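Local coordinates for protein alpha-1,2-mannosidase (Bacteroides thetaiotaomicron, PDB 2WW2) that probably hydrolyses alpha-mannosidic linkages with inversion of configuration, as a member of the calcium-dependent glycoside hydrolase family 92, at residues N269-V274 and S289-T294; T280-R285 and Y615-K620. All coordinates share one frame; numbering follows the deposited sequence.

Interaction 1: N269-V274 and S289-T294; sequences NYLGRV and SCLYRT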
ATOM      1  N   ASN A 269     -33.251  30.393  11.204  1.00  8.59           N
ATOM      2  CA  ASN A 269     -33.983  30.765   9.990  1.00  8.96           C
ATOM      3  C   ASN A 269     -33.364  30.153   8.725  1.00  8.30           C
ATOM      4  O   ASN A 269     -34.062  29.549   7.906  1.00  7.40           O
ATOM      5  CB  ASN A 269     -34.057  32.295   9.844  1.00  9.63           C
ATOM      6  CG  ASN A 269     -35.048  32.945  10.837  1.00 13.70           C
ATOM      7  OD1 ASN A 269     -35.822  32.254  11.517  1.00 16.09           O
ATOM      8  ND2 ASN A 269     -35.039  34.276  10.897  1.00 15.66           N
ATOM      9  N   TYR A 270     -32.063  30.340   8.550  1.00  7.20           N
ATOM     10  CA  TYR A 270     -31.391  29.856   7.341  1.00  7.71           C
ATOM     11  C   TYR A 270     -31.204  28.333   7.345  1.00  7.47           C
ATOM     12  O   TYR A 270     -31.463  27.676   6.328  1.00  7.84           O
ATOM     13  CB  TYR A 270     -30.061  30.595   7.102  1.00  6.33           C
ATOM     14  CG  TYR A 270     -30.282  32.015   6.589  1.00  9.01           C
ATOM     15  CD1 TYR A 270     -30.587  32.247   5.254  1.00 10.02           C
ATOM     16  CD2 TYR A 270     -30.216  33.108   7.447  1.00 10.55           C
ATOM     17  CE1 TYR A 270     -30.815  33.541   4.781  1.00 12.07           C
ATOM     18  CE2 TYR A 270     -30.452  34.397   6.990  1.00 12.35           C
ATOM     19  CZ  TYR A 270     -30.743  34.600   5.663  1.00 13.70           C
ATOM     20  OH  TYR A 270     -30.954  35.873   5.222  1.00 12.61           O
ATOM     21  N   LEU A 271     -30.791  27.759   8.477  1.00  7.65           N
ATOM     22  CA  LEU A 271     -30.673  26.293   8.546  1.00  7.45           C
ATOM     23  C   LEU A 271     -32.039  25.658   8.326  1.00  7.60           C
ATOM     24  O   LEU A 271     -32.147  24.590   7.718  1.00  7.93           O
ATOM     25  CB  LEU A 271     -30.084  25.803   9.885  1.00  7.22           C
ATOM     26  CG  LEU A 271     -28.655  26.298  10.191  1.00  7.15           C
ATOM     27  CD1 LEU A 271     -28.273  25.995  11.641  1.00  7.58           C
ATOM     28  CD2 LEU A 271     -27.637  25.708   9.202  1.00  7.74           C
ATOM     29  N   GLY A 272     -33.077  26.305   8.846  1.00  8.15           N
ATOM     30  CA  GLY A 272     -34.425  25.725   8.829  1.00  8.44           C
ATOM     31  C   GLY A 272     -35.075  25.680   7.460  1.00  9.59           C
ATOM     32  O   GLY A 272     -36.166  25.118   7.306  1.00  9.68           O
ATOM     33  N   ARG A 273     -34.415  26.251   6.455  1.00  9.03           N
ATOM     34  CA  ARG A 273     -34.933  26.115   5.096  1.00 10.03           C
ATOM     35  C   ARG A 273     -34.893  24.676   4.592  1.00  9.81           C
ATOM     36  O   ARG A 273     -35.589  24.344   3.634  1.00 10.02           O
ATOM     37  CB  ARG A 273     -34.228  27.045   4.113  1.00  9.25           C
ATOM     38  CG  ARG A 273     -34.459  28.513   4.421  1.00 10.93           C
ATOM     39  CD  ARG A 273     -34.121  29.354   3.211  1.00 10.97           C
ATOM     40  NE  ARG A 273     -34.244  30.777   3.500  1.00  9.60           N
ATOM     41  CZ  ARG A 273     -33.824  31.728   2.681  1.00  9.72           C
ATOM     42  NH1 ARG A 273     -33.247  31.385   1.541  1.00  6.98           N
ATOM     43  NH2 ARG A 273     -33.968  33.015   3.006  1.00  9.96           N
ATOM     44  N   VAL A 274     -34.078  23.830   5.221  1.00  9.23           N
ATOM     45  CA  VAL A 274     -34.221  22.398   5.020  1.00  9.61           C
ATOM     46  C   VAL A 274     -34.435  21.690   6.357  1.00  9.77           C
ATOM     47  O   VAL A 274     -33.610  21.776   7.278  1.00  9.51           O
ATOM     48  CB  VAL A 274     -33.101  21.744   4.129  1.00  9.62           C
ATOM     49  CG1 VAL A 274     -31.721  22.113   4.619  1.00 10.83           C
ATOM     50  CG2 VAL A 274     -33.286  20.200   4.071  1.00 10.17           C
ATOM     51  N   SER A 289     -24.283  20.659  10.914  1.00  7.51           N
ATOM     52  CA  SER A 289     -22.899  21.167  10.925  1.00  7.38           C
ATOM     53  C   SER A 289     -22.383  21.396   9.509  1.00  7.77           C
ATOM     54  O   SER A 289     -21.802  22.445   9.224  1.00  7.39           O
ATOM     55  CB  SER A 289     -21.984  20.206  11.675  1.00  8.05           C
ATOM     56  OG  SER A 289     -22.378  20.088  13.047  1.00  9.47           O
ATOM     57  N   CYS A 290     -22.597  20.425   8.620  1.00  7.17           N
ATOM     58  CA  CYS A 290     -22.203  20.608   7.214  1.00  7.87           C
ATOM     59  C   CYS A 290     -22.948  21.775   6.589  1.00  7.75           C
ATOM     60  O   CYS A 290     -22.367  22.533   5.802  1.00  8.39           O
ATOM     61  CB  CYS A 290     -22.447  19.322   6.396  1.00  7.49           C
ATOM     62  SG  CYS A 290     -21.326  17.978   6.819  1.00 10.52           S
ATOM     63  N   LEU A 291     -24.233  21.931   6.924  1.00  7.58           N
ATOM     64  CA  LEU A 291     -25.004  23.023   6.338  1.00  7.43           C
ATOM     65  C   LEU A 291     -24.463  24.367   6.855  1.00  7.82           C
ATOM     66  O   LEU A 291     -24.278  25.316   6.086  1.00  7.98           O
ATOM     67  CB  LEU A 291     -26.517  22.874   6.625  1.00  6.65           C
ATOM     68  CG  LEU A 291     -27.483  23.913   6.016  1.00  8.38           C
ATOM     69  CD1 LEU A 291     -27.298  24.040   4.466  1.00  7.57           C
ATOM     70  CD2 LEU A 291     -28.933  23.615   6.376  1.00  6.41           C
ATOM     71  N   TYR A 292     -24.209  24.453   8.160  1.00  7.59           N
ATOM     72  CA  TYR A 292     -23.602  25.675   8.716  1.00  8.44           C
ATOM     73  C   TYR A 292     -22.326  26.044   7.968  1.00  9.36           C
ATOM     74  O   TYR A 292     -22.140  27.203   7.567  1.00  9.08           O
ATOM     75  CB  TYR A 292     -23.318  25.469  10.215  1.00  7.92           C
ATOM     76  CG  TYR A 292     -22.077  26.130  10.759  1.00  8.27           C
ATOM     77  CD1 TYR A 292     -22.099  27.466  11.165  1.00  9.64           C
ATOM     78  CD2 TYR A 292     -20.894  25.407  10.929  1.00  8.69           C
ATOM     79  CE1 TYR A 292     -20.953  28.083  11.699  1.00  9.08           C
ATOM     80  CE2 TYR A 292     -19.744  26.014  11.467  1.00  9.76           C
ATOM     81  CZ  TYR A 292     -19.792  27.346  11.856  1.00  8.86           C
ATOM     82  OH  TYR A 292     -18.666  27.947  12.376  1.00  9.27           O
ATOM     83  N   ARG A 293     -21.465  25.051   7.752  1.00 10.02           N
ATOM     84  CA  ARG A 293     -20.188  25.284   7.090  1.00 11.97           C
ATOM     85  C   ARG A 293     -20.452  25.807   5.686  1.00 12.04           C
ATOM     86  O   ARG A 293     -19.735  26.662   5.172  1.00 11.54           O
ATOM     87  CB  ARG A 293     -19.351  23.985   7.064  1.00 12.79           C
ATOM     88  CG  ARG A 293     -17.885  24.166   6.682  1.00 18.17           C
ATOM     89  CD  ARG A 293     -17.080  22.846   6.726  1.00 22.39           C
ATOM     90  NE  ARG A 293     -15.696  23.043   6.286  1.00 26.95           N
ATOM     91  CZ  ARG A 293     -14.619  22.750   7.017  1.00 28.07           C
ATOM     92  NH1 ARG A 293     -13.407  22.967   6.525  1.00 28.08           N
ATOM     93  NH2 ARG A 293     -14.748  22.224   8.236  1.00 26.34           N
ATOM     94  N   THR A 294     -21.518  25.313   5.066  1.00 12.01           N
ATOM     95  CA  THR A 294     -21.819  25.689   3.698  1.00 11.20           C
ATOM     96  C   THR A 294     -22.357  27.125   3.568  1.00 10.91           C
ATOM     97  O   THR A 294     -22.212  27.757   2.516  1.00  9.84           O
ATOM     98  CB  THR A 294     -22.842  24.704   3.091  1.00 12.37           C
ATOM     99  OG1 THR A 294     -22.304  23.370   3.133  1.00 11.98           O
ATOM    100  CG2 THR A 294     -23.172  25.092   1.679  1.00 12.46           C
TER
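Leu291 stretches out from its helix because its CG is anti to the backbone N (chi1 -177°), while Leu271 holds CG anti to its own carbonyl carbon (chi1 -61°), which carries CD2 toward the second helix. The two side chains run antiparallel alongside one another, with Leu271 CD2 lying 3.7 Å from both CG and CD2 of Leu291. The same Leu271 methyl reaches the adjoining backbone, 3.8 Å from Tyr292 N, and grazes the CB of Tyr292. A type I turn from Leu271 to Val274, closed by the bond from Val274 N to Leu271 O, follows. It brings Val274 CG1 to 3.6 Å from Leu291 CD2, a methyl that also rests 3.6 Å from Leu271 O; the oxygen and the valine methyl approach it from the same side. Leu341 and Val636, from helices 338-345 and 632-640, pack on the same leucine, and the Tyr292 hydroxyl bonds to Ala31 O. No hydrogen bond joins the two segments. The end of helix 256-271 and the start of strand 274-277 meet helix 281-294 through buried aliphatic groups, and their fit depends on shape and dispersion rather than on directed polar bonds.

Interaction 2: T280-R285 and Y615-K620; sequences TDEQLR and YNSGSK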
ATOM      1  N   THR A 280     -30.880   9.891  13.589  1.00  7.29           N
ATOM      2  CA  THR A 280     -30.244   9.914  14.918  1.00  7.51           C
ATOM      3  C   THR A 280     -29.736  11.328  15.255  1.00  7.24           C
ATOM      4  O   THR A 280     -29.560  12.158  14.364  1.00  6.18           O
ATOM      5  CB  THR A 280     -29.048   8.945  14.995  1.00  7.63           C
ATOM      6  OG1 THR A 280     -28.045   9.394  14.092  1.00  6.28           O
ATOM      7  CG2 THR A 280     -29.466   7.485  14.624  1.00  8.43           C
ATOM      8  N   ASP A 281     -29.511  11.613  16.537  1.00  6.82           N
ATOM      9  CA  ASP A 281     -28.878  12.891  16.895  1.00  7.54           C
ATOM     10  C   ASP A 281     -27.547  13.059  16.166  1.00  7.51           C
ATOM     11  O   ASP A 281     -27.186  14.150  15.734  1.00  7.05           O
ATOM     12  CB  ASP A 281     -28.644  12.976  18.407  1.00  7.59           C
ATOM     13  CG  ASP A 281     -29.921  13.199  19.171  1.00  9.42           C
ATOM     14  OD1 ASP A 281     -30.931  13.591  18.543  1.00  8.40           O
ATOM     15  OD2 ASP A 281     -29.913  12.978  20.398  1.00 11.83           O
ATOM     16  N   GLU A 282     -26.803  11.974  16.026  1.00  7.90           N
ATOM     17  CA  GLU A 282     -25.502  12.083  15.341  1.00  8.45           C
ATOM     18  C   GLU A 282     -25.666  12.510  13.865  1.00  7.95           C
ATOM     19  O   GLU A 282     -24.916  13.370  13.354  1.00  7.47           O
ATOM     20  CB  GLU A 282     -24.743  10.768  15.484  1.00  8.95           C
ATOM     21  CG  GLU A 282     -23.511  10.650  14.623  1.00 13.28           C
ATOM     22  CD  GLU A 282     -22.396  11.607  15.001  1.00 16.41           C
ATOM     23  OE1 GLU A 282     -22.466  12.290  16.040  1.00 16.24           O
ATOM     24  OE2 GLU A 282     -21.427  11.681  14.219  1.00 21.76           O
ATOM     25  N   GLN A 283     -26.647  11.923  13.189  1.00  7.24           N
ATOM     26  CA  GLN A 283     -26.958  12.313  11.813  1.00  7.34           C
ATOM     27  C   GLN A 283     -27.413  13.772  11.701  1.00  7.17           C
ATOM     28  O   GLN A 283     -27.018  14.492  10.788  1.00  7.99           O
ATOM     29  CB  GLN A 283     -28.027  11.367  11.233  1.00  7.67           C
ATOM     30  CG  GLN A 283     -27.496   9.926  10.984  1.00  8.59           C
ATOM     31  CD  GLN A 283     -28.589   8.957  10.541  1.00  9.73           C
ATOM     32  OE1 GLN A 283     -29.731   9.023  11.011  1.00  8.49           O
ATOM     33  NE2 GLN A 283     -28.239   8.038   9.639  1.00  9.30           N
ATOM     34  N   LEU A 284     -28.292  14.202  12.605  1.00  6.61           N
ATOM     35  CA  LEU A 284     -28.758  15.584  12.606  1.00  6.44           C
ATOM     36  C   LEU A 284     -27.566  16.541  12.856  1.00  6.27           C
ATOM     37  O   LEU A 284     -27.444  17.590  12.227  1.00  4.88           O
ATOM     38  CB  LEU A 284     -29.841  15.767  13.696  1.00  6.12           C
ATOM     39  CG  LEU A 284     -31.158  15.010  13.407  1.00  6.48           C
ATOM     40  CD1 LEU A 284     -32.074  14.894  14.625  1.00  5.18           C
ATOM     41  CD2 LEU A 284     -31.900  15.723  12.283  1.00  6.10           C
ATOM     42  N   ARG A 285     -26.702  16.190  13.798  1.00  6.49           N
ATOM     43  CA  ARG A 285     -25.498  17.018  14.024  1.00  6.74           C
ATOM     44  C   ARG A 285     -24.607  17.085  12.792  1.00  7.30           C
ATOM     45  O   ARG A 285     -24.093  18.153  12.441  1.00  7.68           O
ATOM     46  CB  ARG A 285     -24.719  16.510  15.239  1.00  7.88           C
ATOM     47  CG  ARG A 285     -25.509  16.746  16.537  1.00  9.59           C
ATOM     48  CD  ARG A 285     -24.692  16.421  17.750  1.00 16.29           C
ATOM     49  NE  ARG A 285     -24.178  15.068  17.711  1.00 19.98           N
ATOM     50  CZ  ARG A 285     -24.546  14.104  18.551  1.00 24.01           C
ATOM     51  NH1 ARG A 285     -25.446  14.355  19.502  1.00 22.14           N
ATOM     52  NH2 ARG A 285     -24.012  12.885  18.431  1.00 24.15           N
ATOM     53  N   TYR A 615     -18.173   9.985   7.739  1.00 12.68           N
ATOM     54  CA  TYR A 615     -18.605  11.210   8.417  1.00 12.55           C
ATOM     55  C   TYR A 615     -18.984  10.960   9.865  1.00 12.69           C
ATOM     56  O   TYR A 615     -19.554   9.911  10.219  1.00 11.65           O
ATOM     57  CB  TYR A 615     -19.833  11.831   7.724  1.00 12.66           C
ATOM     58  CG  TYR A 615     -19.546  12.448   6.390  1.00 11.76           C
ATOM     59  CD1 TYR A 615     -19.152  13.771   6.291  1.00 12.33           C
ATOM     60  CD2 TYR A 615     -19.632  11.691   5.221  1.00 11.65           C
ATOM     61  CE1 TYR A 615     -18.875  14.335   5.063  1.00 11.10           C
ATOM     62  CE2 TYR A 615     -19.350  12.239   4.002  1.00 12.99           C
ATOM     63  CZ  TYR A 615     -18.970  13.553   3.917  1.00 11.85           C
ATOM     64  OH  TYR A 615     -18.697  14.102   2.674  1.00 11.41           O
ATOM     65  N   ASN A 616     -18.660  11.930  10.705  1.00 12.62           N
ATOM     66  CA  ASN A 616     -19.321  12.053  11.996  1.00 12.84           C
ATOM     67  C   ASN A 616     -19.305  13.525  12.414  1.00 12.39           C
ATOM     68  O   ASN A 616     -18.739  14.369  11.715  1.00 11.57           O
ATOM     69  CB  ASN A 616     -18.698  11.129  13.051  1.00 13.03           C
ATOM     70  CG  ASN A 616     -17.275  11.485  13.363  1.00 14.69           C
ATOM     71  OD1 ASN A 616     -16.996  12.536  13.947  1.00 13.58           O
ATOM     72  ND2 ASN A 616     -16.353  10.599  12.992  1.00 13.95           N
ATOM     73  N   SER A 617     -19.942  13.846  13.532  1.00 11.52           N
ATOM     74  CA  SER A 617     -20.106  15.240  13.887  1.00 11.53           C
ATOM     75  C   SER A 617     -19.021  15.754  14.833  1.00 11.68           C
ATOM     76  O   SER A 617     -19.082  16.911  15.260  1.00 11.48           O
ATOM     77  CB  SER A 617     -21.482  15.454  14.539  1.00 12.09           C
ATOM     78  OG  SER A 617     -21.481  14.886  15.846  1.00 11.25           O
ATOM     79  N   GLY A 618     -18.046  14.904  15.166  1.00 10.78           N
ATOM     80  CA  GLY A 618     -17.004  15.261  16.136  1.00 10.99           C
ATOM     81  C   GLY A 618     -15.772  15.890  15.494  1.00 11.43           C
ATOM     82  O   GLY A 618     -15.787  16.245  14.292  1.00 11.20           O
ATOM     83  N   SER A 619     -14.697  16.020  16.279  1.00 12.05           N
ATOM     84  CA  SER A 619     -13.518  16.763  15.824  1.00 13.01           C
ATOM     85  C   SER A 619     -12.815  16.096  14.652  1.00 13.36           C
ATOM     86  O   SER A 619     -12.138  16.767  13.885  1.00 14.23           O
ATOM     87  CB  SER A 619     -12.530  16.986  16.972  1.00 13.53           C
ATOM     88  OG  SER A 619     -12.061  15.764  17.473  1.00 15.15           O
ATOM     89  N   LYS A 620     -12.979  14.784  14.496  1.00 13.76           N
ATOM     90  CA  LYS A 620     -12.427  14.111  13.306  1.00 14.74           C
ATOM     91  C   LYS A 620     -13.494  13.719  12.296  1.00 14.55           C
ATOM     92  O   LYS A 620     -13.365  12.685  11.623  1.00 14.98           O
ATOM     93  CB  LYS A 620     -11.615  12.882  13.720  1.00 14.77           C
ATOM     94  CG  LYS A 620     -10.504  13.248  14.698  1.00 17.16           C
ATOM     95  CD  LYS A 620      -9.774  12.027  15.237  1.00 20.76           C
ATOM     96  CE  LYS A 620      -8.886  12.445  16.400  1.00 24.59           C
ATOM     97  NZ  LYS A 620      -8.071  11.304  16.885  1.00 28.30           N
TER
HETATM   98  O   HOH W   1     -21.569   9.170  11.980  1.00 21.18           O
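Asn616 CB lies 3.0 Å from Glu282 OE2, just after Tyr615, whose backbone O receives a 2.8 Å hydrogen bond from a water that is also weakly bonded to Glu282 OE2. Asn616 OD1 accepts from Gly618 N in the carbonyl plane, closing an Asx turn. Ser617 is the centre of the contact, offering both backbone and side chain to a single carboxylate. Its N donates to Glu282 OE2 at 2.7 Å, and its OG donates to Glu282 OE1 at 2.8 Å, each from the syn side but tilted out of the carboxylate plane. Glu282 reaches this position with CG anti to the backbone N (chi1 169°) and a bend at chi2. The serine OG also accepts from Arg285 NE (3.3 Å), near the guanidinium plane, and Arg285 NH2 forms a salt bridge to the anti lone pair of Glu282 OE1 (2.9 Å). Serine hydroxyl, carboxylate and guanidinium therefore close a ring of bonds that should restrain the rotation of all three. An alanine in place of Glu282 would probably leave Ser617 N and OG without their acceptor and the Arg285 guanidinium held at NE alone, without its carboxylate. Within the GH92 catalytic domain, a capping box of Thr280 and Gln283 starts helix 281-294, whose first turn grips an Asx-turn loop through a two-pronged carboxylate.

Helix 281-294 is shared by both contacts, whose centres lie 14 Å apart. Its first turns hold the 615-620 loop by charged and polar bonds in interaction 2, while its last turns pack against the end of helix 256-271 through aliphatic side chains in interaction 1. Ser289 OG bonds back to Arg285 O, one turn earlier, and Asn12 bonds to both Ser289 OG and Ser617 O. The loop of interaction 2 leads on to Tyr622, Gly624 and Asp627, which with Ser19 form a sodium site. A bound sodium ion is about 10 Å from the Asn616 side chain, and a glycerol, probably from the crystallisation liquor, lies about 4 Å from the Tyr292 side chain.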